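PDB 3OO8: ABC transporter binding protein AcbH from Actinoplanes, which serves as the extracellular solute receptor of an ABC transporter and binds beta-D-galactopyranose with exclusive preference. Local coordinates for residues 115-124 / 338-346. The protein carries 2 engineered substitutions. Sequence-based numbering, arbitrary orientation.
Sequences GTFNDAAKSL and DVGLANGLI. With SO4 (sulfate ion), chain D.
The Phe117 ring meets Leu341 and Ala342 obliquely. Thr116 CG2 sits over one face of the ring, offset toward the rim. Trp110 meets the ring with its plane inclined by about 50°. The Asn343 side-chain amide lies against Thr116 O, its CG 3.3 Å away. Here, in the class 2 solute-binding protein fold, the turn leading into helix 119-124, with Ala121 and Leu124 of the helix, packs on the loop that follows strand 339-340. That short, weakly bonded strand pairs antiparallel with strand 134-147.

One direct hydrogen bond joins the two backbones. Asn343, the second residue of the type II beta turn from Ala342 to Leu345, gives its N-H to Thr116 O over 2.8 Å, almost straight at 173°. Thr116 CG2, anti to the backbone N, is thereby turned to the ring and to Ala342 CB, 3.6 Å away.

Farther along, Leu341 CD2 rests on Ala121 CB at 3.8 Å. Leu341 and Leu124 reach toward each other tip to tip. Leu124 lies about 9 Å, side chain to side chain, from Arg373, a galactose-binding residue; no galactose is bound here.

At the N-cap, Asn118 CG stands between the backbone N and the carbonyl carbon (chi1 72°). This turns OD1 back over the first turn, where Ala121 N meets it at 2.9 Å, nearly along the C=O axis. A leucine in its place would probably leave Ala121 N without its capping acceptor. A sulfate, probably from the crystallisation liquor, accepts from Asp119 N through O3. A water bridges the segments: it accepts from Asn118 N at 2.8 Å and donates to Leu341 O at 2.6 Å.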
ATOM      1  N   GLY A 115      -5.332   2.975  21.924  1.00 19.05           N
ATOM      2  CA  GLY A 115      -5.725   1.632  22.355  1.00 18.55           C
ATOM      3  C   GLY A 115      -6.398   0.822  21.267  1.00 21.04           C
ATOM      4  O   GLY A 115      -6.502  -0.405  21.358  1.00 23.17           O
ATOM      5  N   THR A 116      -6.828   1.523  20.221  1.00 16.52           N
ATOM      6  CA  THR A 116      -7.588   0.903  19.129  1.00 16.90           C
ATOM      7  C   THR A 116      -6.695   0.356  18.025  1.00 14.89           C
ATOM      8  O   THR A 116      -7.167  -0.411  17.144  1.00 14.84           O
ATOM      9  CB  THR A 116      -8.560   1.953  18.579  1.00 16.96           C
ATOM     10  OG1 THR A 116      -9.436   2.331  19.657  1.00 17.52           O
ATOM     11  CG2 THR A 116      -9.371   1.416  17.374  1.00 17.72           C
ATOM     12  N   PHE A 117      -5.420   0.736  18.060  1.00 14.81           N
ATOM     13  CA  PHE A 117      -4.504   0.421  16.972  1.00 12.23           C
ATOM     14  C   PHE A 117      -3.280  -0.391  17.363  1.00 15.07           C
ATOM     15  O   PHE A 117      -2.739  -0.198  18.458  1.00 16.88           O
ATOM     16  CB  PHE A 117      -4.068   1.706  16.278  1.00 14.16           C
ATOM     17  CG  PHE A 117      -5.208   2.434  15.674  1.00 12.95           C
ATOM     18  CD1 PHE A 117      -5.727   1.998  14.464  1.00 11.78           C
ATOM     19  CD2 PHE A 117      -5.829   3.481  16.353  1.00 16.01           C
ATOM     20  CE1 PHE A 117      -6.812   2.667  13.887  1.00 13.27           C
ATOM     21  CE2 PHE A 117      -6.933   4.130  15.804  1.00 15.48           C
ATOM     22  CZ  PHE A 117      -7.422   3.726  14.575  1.00 14.15           C
ATOM     23  N   ASN A 118      -2.835  -1.264  16.451  1.00 13.06           N
ATOM     24  CA  ASN A 118      -1.628  -2.070  16.720  1.00 12.96           C
ATOM     25  C   ASN A 118      -0.315  -1.323  16.467  1.00 14.42           C
ATOM     26  O   ASN A 118      -0.291  -0.157  16.059  1.00 13.91           O
ATOM     27  CB  ASN A 118      -1.666  -3.426  16.004  1.00 14.00           C
ATOM     28  CG  ASN A 118      -1.478  -3.320  14.514  1.00 12.55           C
ATOM     29  OD1 ASN A 118      -1.139  -2.267  13.978  1.00 15.83           O
ATOM     30  ND2 ASN A 118      -1.663  -4.444  13.828  1.00 16.06           N
ATOM     31  N   ASP A 119       0.791  -2.022  16.693  1.00 15.21           N
ATOM     32  CA  ASP A 119       2.084  -1.377  16.522  1.00 17.31           C
ATOM     33  C   ASP A 119       2.343  -0.939  15.087  1.00 14.46           C
ATOM     34  O   ASP A 119       2.877   0.147  14.854  1.00 15.24           O
ATOM     35  CB  ASP A 119       3.211  -2.260  17.079  1.00 17.72           C
ATOM     36  CG  ASP A 119       3.298  -2.224  18.619  1.00 25.70           C
ATOM     37  OD1 ASP A 119       2.570  -1.463  19.293  1.00 26.17           O
ATOM     38  OD2 ASP A 119       4.117  -2.993  19.169  1.00 33.89           O
ATOM     39  N   ALA A 120       1.945  -1.750  14.110  1.00 14.90           N
ATOM     40  CA  ALA A 120       2.156  -1.330  12.730  1.00 12.64           C
ATOM     41  C   ALA A 120       1.430  -0.011  12.420  1.00 12.39           C
ATOM     42  O   ALA A 120       1.959   0.832  11.687  1.00 12.14           O
ATOM     43  CB  ALA A 120       1.707  -2.438  11.722  1.00 13.44           C
ATOM     44  N   ALA A 121       0.189   0.109  12.914  1.00  9.64           N
ATOM     45  CA  ALA A 121      -0.634   1.295  12.680  1.00 10.18           C
ATOM     46  C   ALA A 121      -0.040   2.535  13.324  1.00 11.36           C
ATOM     47  O   ALA A 121      -0.069   3.635  12.740  1.00 11.98           O
ATOM     48  CB  ALA A 121      -2.068   1.044  13.200  1.00 10.71           C
ATOM     49  N   LYS A 122       0.504   2.347  14.524  1.00 12.75           N
ATOM     50  CA  LYS A 122       1.168   3.435  15.214  1.00 12.25           C
ATOM     51  C   LYS A 122       2.426   3.873  14.453  1.00 11.66           C
ATOM     52  O   LYS A 122       2.588   5.067  14.165  1.00 10.90           O
ATOM     53  CB  LYS A 122       1.494   3.033  16.654  1.00 13.26           C
ATOM     54  CG  LYS A 122       0.228   2.843  17.474  1.00 15.57           C
ATOM     55  CD  LYS A 122       0.519   2.378  18.892  1.00 20.39           C
ATOM     56  CE  LYS A 122      -0.805   2.211  19.623  1.00 26.62           C
ATOM     57  NZ  LYS A 122      -0.656   1.785  21.034  1.00 27.75           N
ATOM     58  N   SER A 123       3.254   2.906  14.041  1.00 11.75           N
ATOM     59  CA  SER A 123       4.479   3.227  13.284  1.00 14.26           C
ATOM     60  C   SER A 123       4.227   4.063  12.037  1.00 12.75           C
ATOM     61  O   SER A 123       4.942   5.050  11.787  1.00 15.40           O
ATOM     62  CB  SER A 123       5.228   1.954  12.860  1.00 15.47           C
ATOM     63  OG  SER A 123       5.681   1.303  14.027  1.00 24.38           O
ATOM     64  N   LEU A 124       3.279   3.636  11.204  1.00 11.97           N
ATOM     65  CA  LEU A 124       3.017   4.363   9.977  1.00 11.77           C
ATOM     66  C   LEU A 124       2.397   5.740  10.150  1.00 11.12           C
ATOM     67  O   LEU A 124       2.350   6.532   9.206  1.00 11.15           O
ATOM     68  CB  LEU A 124       2.183   3.528   8.990  1.00 11.07           C
ATOM     69  CG  LEU A 124       0.768   3.108   9.438  1.00  9.33           C
ATOM     70  CD1 LEU A 124      -0.239   4.255   9.184  1.00 12.52           C
ATOM     71  CD2 LEU A 124       0.305   1.799   8.747  1.00 10.62           C
ATOM     72  N   ASP A 338     -10.887  -1.903   0.400  1.00 11.43           N
ATOM     73  CA  ASP A 338     -10.159  -1.359   1.546  1.00 10.38           C
ATOM     74  C   ASP A 338     -10.715  -1.880   2.875  1.00 12.39           C
ATOM     75  O   ASP A 338     -11.909  -2.180   3.006  1.00 11.28           O
ATOM     76  CB  ASP A 338     -10.269   0.160   1.544  1.00 10.95           C
ATOM     77  CG  ASP A 338      -9.609   0.792   0.330  1.00 11.51           C
ATOM     78  OD1 ASP A 338      -8.427   0.504   0.094  1.00 14.02           O
ATOM     79  OD2 ASP A 338     -10.256   1.590  -0.374  1.00 13.60           O
ATOM     80  N   VAL A 339      -9.843  -1.969   3.869  1.00  8.61           N
ATOM     81  CA  VAL A 339     -10.248  -2.420   5.203  1.00  8.28           C
ATOM     82  C   VAL A 339      -9.680  -1.522   6.297  1.00 10.58           C
ATOM     83  O   VAL A 339      -8.545  -1.005   6.220  1.00 10.72           O
ATOM     84  CB  VAL A 339      -9.855  -3.912   5.479  1.00  7.62           C
ATOM     85  CG1 VAL A 339     -10.582  -4.848   4.473  1.00 11.88           C
ATOM     86  CG2 VAL A 339      -8.331  -4.101   5.306  1.00 10.65           C
ATOM     87  N   GLY A 340     -10.508  -1.329   7.312  1.00  8.56           N
ATOM     88  CA  GLY A 340     -10.114  -0.544   8.486  1.00  8.98           C
ATOM     89  C   GLY A 340      -8.925  -1.128   9.251  1.00 12.05           C
ATOM     90  O   GLY A 340      -8.733  -2.348   9.288  1.00 11.91           O
ATOM     91  N   LEU A 341      -8.183  -0.249   9.928  1.00 10.18           N
ATOM     92  CA  LEU A 341      -7.038  -0.679  10.747  1.00 11.32           C
ATOM     93  C   LEU A 341      -7.399  -0.901  12.208  1.00 12.66           C
ATOM     94  O   LEU A 341      -6.585  -1.449  12.965  1.00 12.74           O
ATOM     95  CB  LEU A 341      -5.878   0.332  10.714  1.00 11.25           C
ATOM     96  CG  LEU A 341      -5.028   0.345   9.449  1.00 13.04           C
ATOM     97  CD1 LEU A 341      -5.753   1.009   8.279  1.00 13.14           C
ATOM     98  CD2 LEU A 341      -3.702   1.083   9.756  1.00 12.03           C
ATOM     99  N   ALA A 342      -8.618  -0.531  12.594  1.00 11.36           N
ATOM    100  CA  ALA A 342      -8.993  -0.674  14.004  1.00 11.29           C
ATOM    101  C   ALA A 342      -8.961  -2.135  14.470  1.00 13.22           C
ATOM    102  O   ALA A 342      -9.435  -3.040  13.771  1.00 15.95           O
ATOM    103  CB  ALA A 342     -10.362  -0.058  14.234  1.00 12.18           C
ATOM    104  N   ASN A 343      -8.390  -2.373  15.650  1.00 16.80           N
ATOM    105  CA  ASN A 343      -8.314  -3.762  16.149  1.00 19.51           C
ATOM    106  C   ASN A 343      -9.706  -4.406  16.274  1.00 20.39           C
ATOM    107  O   ASN A 343     -10.615  -3.806  16.843  1.00 22.45           O
ATOM    108  CB  ASN A 343      -7.661  -3.814  17.534  1.00 21.31           C
ATOM    109  CG  ASN A 343      -6.175  -3.579  17.496  1.00 22.99           C
ATOM    110  OD1 ASN A 343      -5.511  -3.823  16.485  1.00 29.55           O
ATOM    111  ND2 ASN A 343      -5.631  -3.097  18.609  1.00 34.60           N
ATOM    112  N   GLY A 344      -9.852  -5.612  15.743  1.00 25.23           N
ATOM    113  CA  GLY A 344     -11.090  -6.372  15.891  1.00 26.00           C
ATOM    114  C   GLY A 344     -12.245  -5.883  15.039  1.00 25.97           C
ATOM    115  O   GLY A 344     -13.397  -6.311  15.210  1.00 28.75           O
ATOM    116  N   LEU A 345     -11.968  -4.992  14.100  1.00 22.39           N
ATOM    117  CA  LEU A 345     -13.059  -4.542  13.264  1.00 16.95           C
ATOM    118  C   LEU A 345     -13.278  -5.459  12.068  1.00 16.46           C
ATOM    119  O   LEU A 345     -12.399  -5.602  11.222  1.00 16.39           O
ATOM    120  CB  LEU A 345     -12.836  -3.087  12.819  1.00 17.63           C
ATOM    121  CG  LEU A 345     -13.839  -2.683  11.744  1.00 15.34           C
ATOM    122  CD1 LEU A 345     -15.291  -2.718  12.240  1.00 15.02           C
ATOM    123  CD2 LEU A 345     -13.496  -1.302  11.182  1.00 16.71           C
ATOM    124  N   ILE A 346     -14.444  -6.114  12.034  1.00 13.41           N
ATOM    125  CA  ILE A 346     -14.934  -6.847  10.850  1.00 14.14           C
ATOM    126  C   ILE A 346     -16.286  -6.219  10.571  1.00 14.33           C
ATOM    127  O   ILE A 346     -17.286  -6.539  11.233  1.00 14.64           O
ATOM    128  CB  ILE A 346     -15.120  -8.361  11.159  1.00 13.71           C
ATOM    129  CG1 ILE A 346     -13.785  -8.923  11.622  1.00 19.99           C
ATOM    130  CG2 ILE A 346     -15.547  -9.145   9.909  1.00 16.14           C
ATOM    131  CD1 ILE A 346     -12.812  -9.064  10.462  1.00 24.62           C
TER
HETATM  132  S   SO4 D 407       0.857  -5.735  18.024  1.00 51.09           S
HETATM  133  O1  SO4 D 407       2.099  -6.163  18.670  1.00 52.02           O
HETATM  134  O2  SO4 D 407      -0.236  -6.575  18.513  1.00 50.88           O
HETATM  135  O3  SO4 D 407       0.620  -4.328  18.353  1.00 38.98           O
HETATM  136  O4  SO4 D 407       0.956  -5.905  16.572  1.00 49.82           O
HETATM  137  O   HOH W   1      -4.213  -1.602  14.076  1.00 24.65           O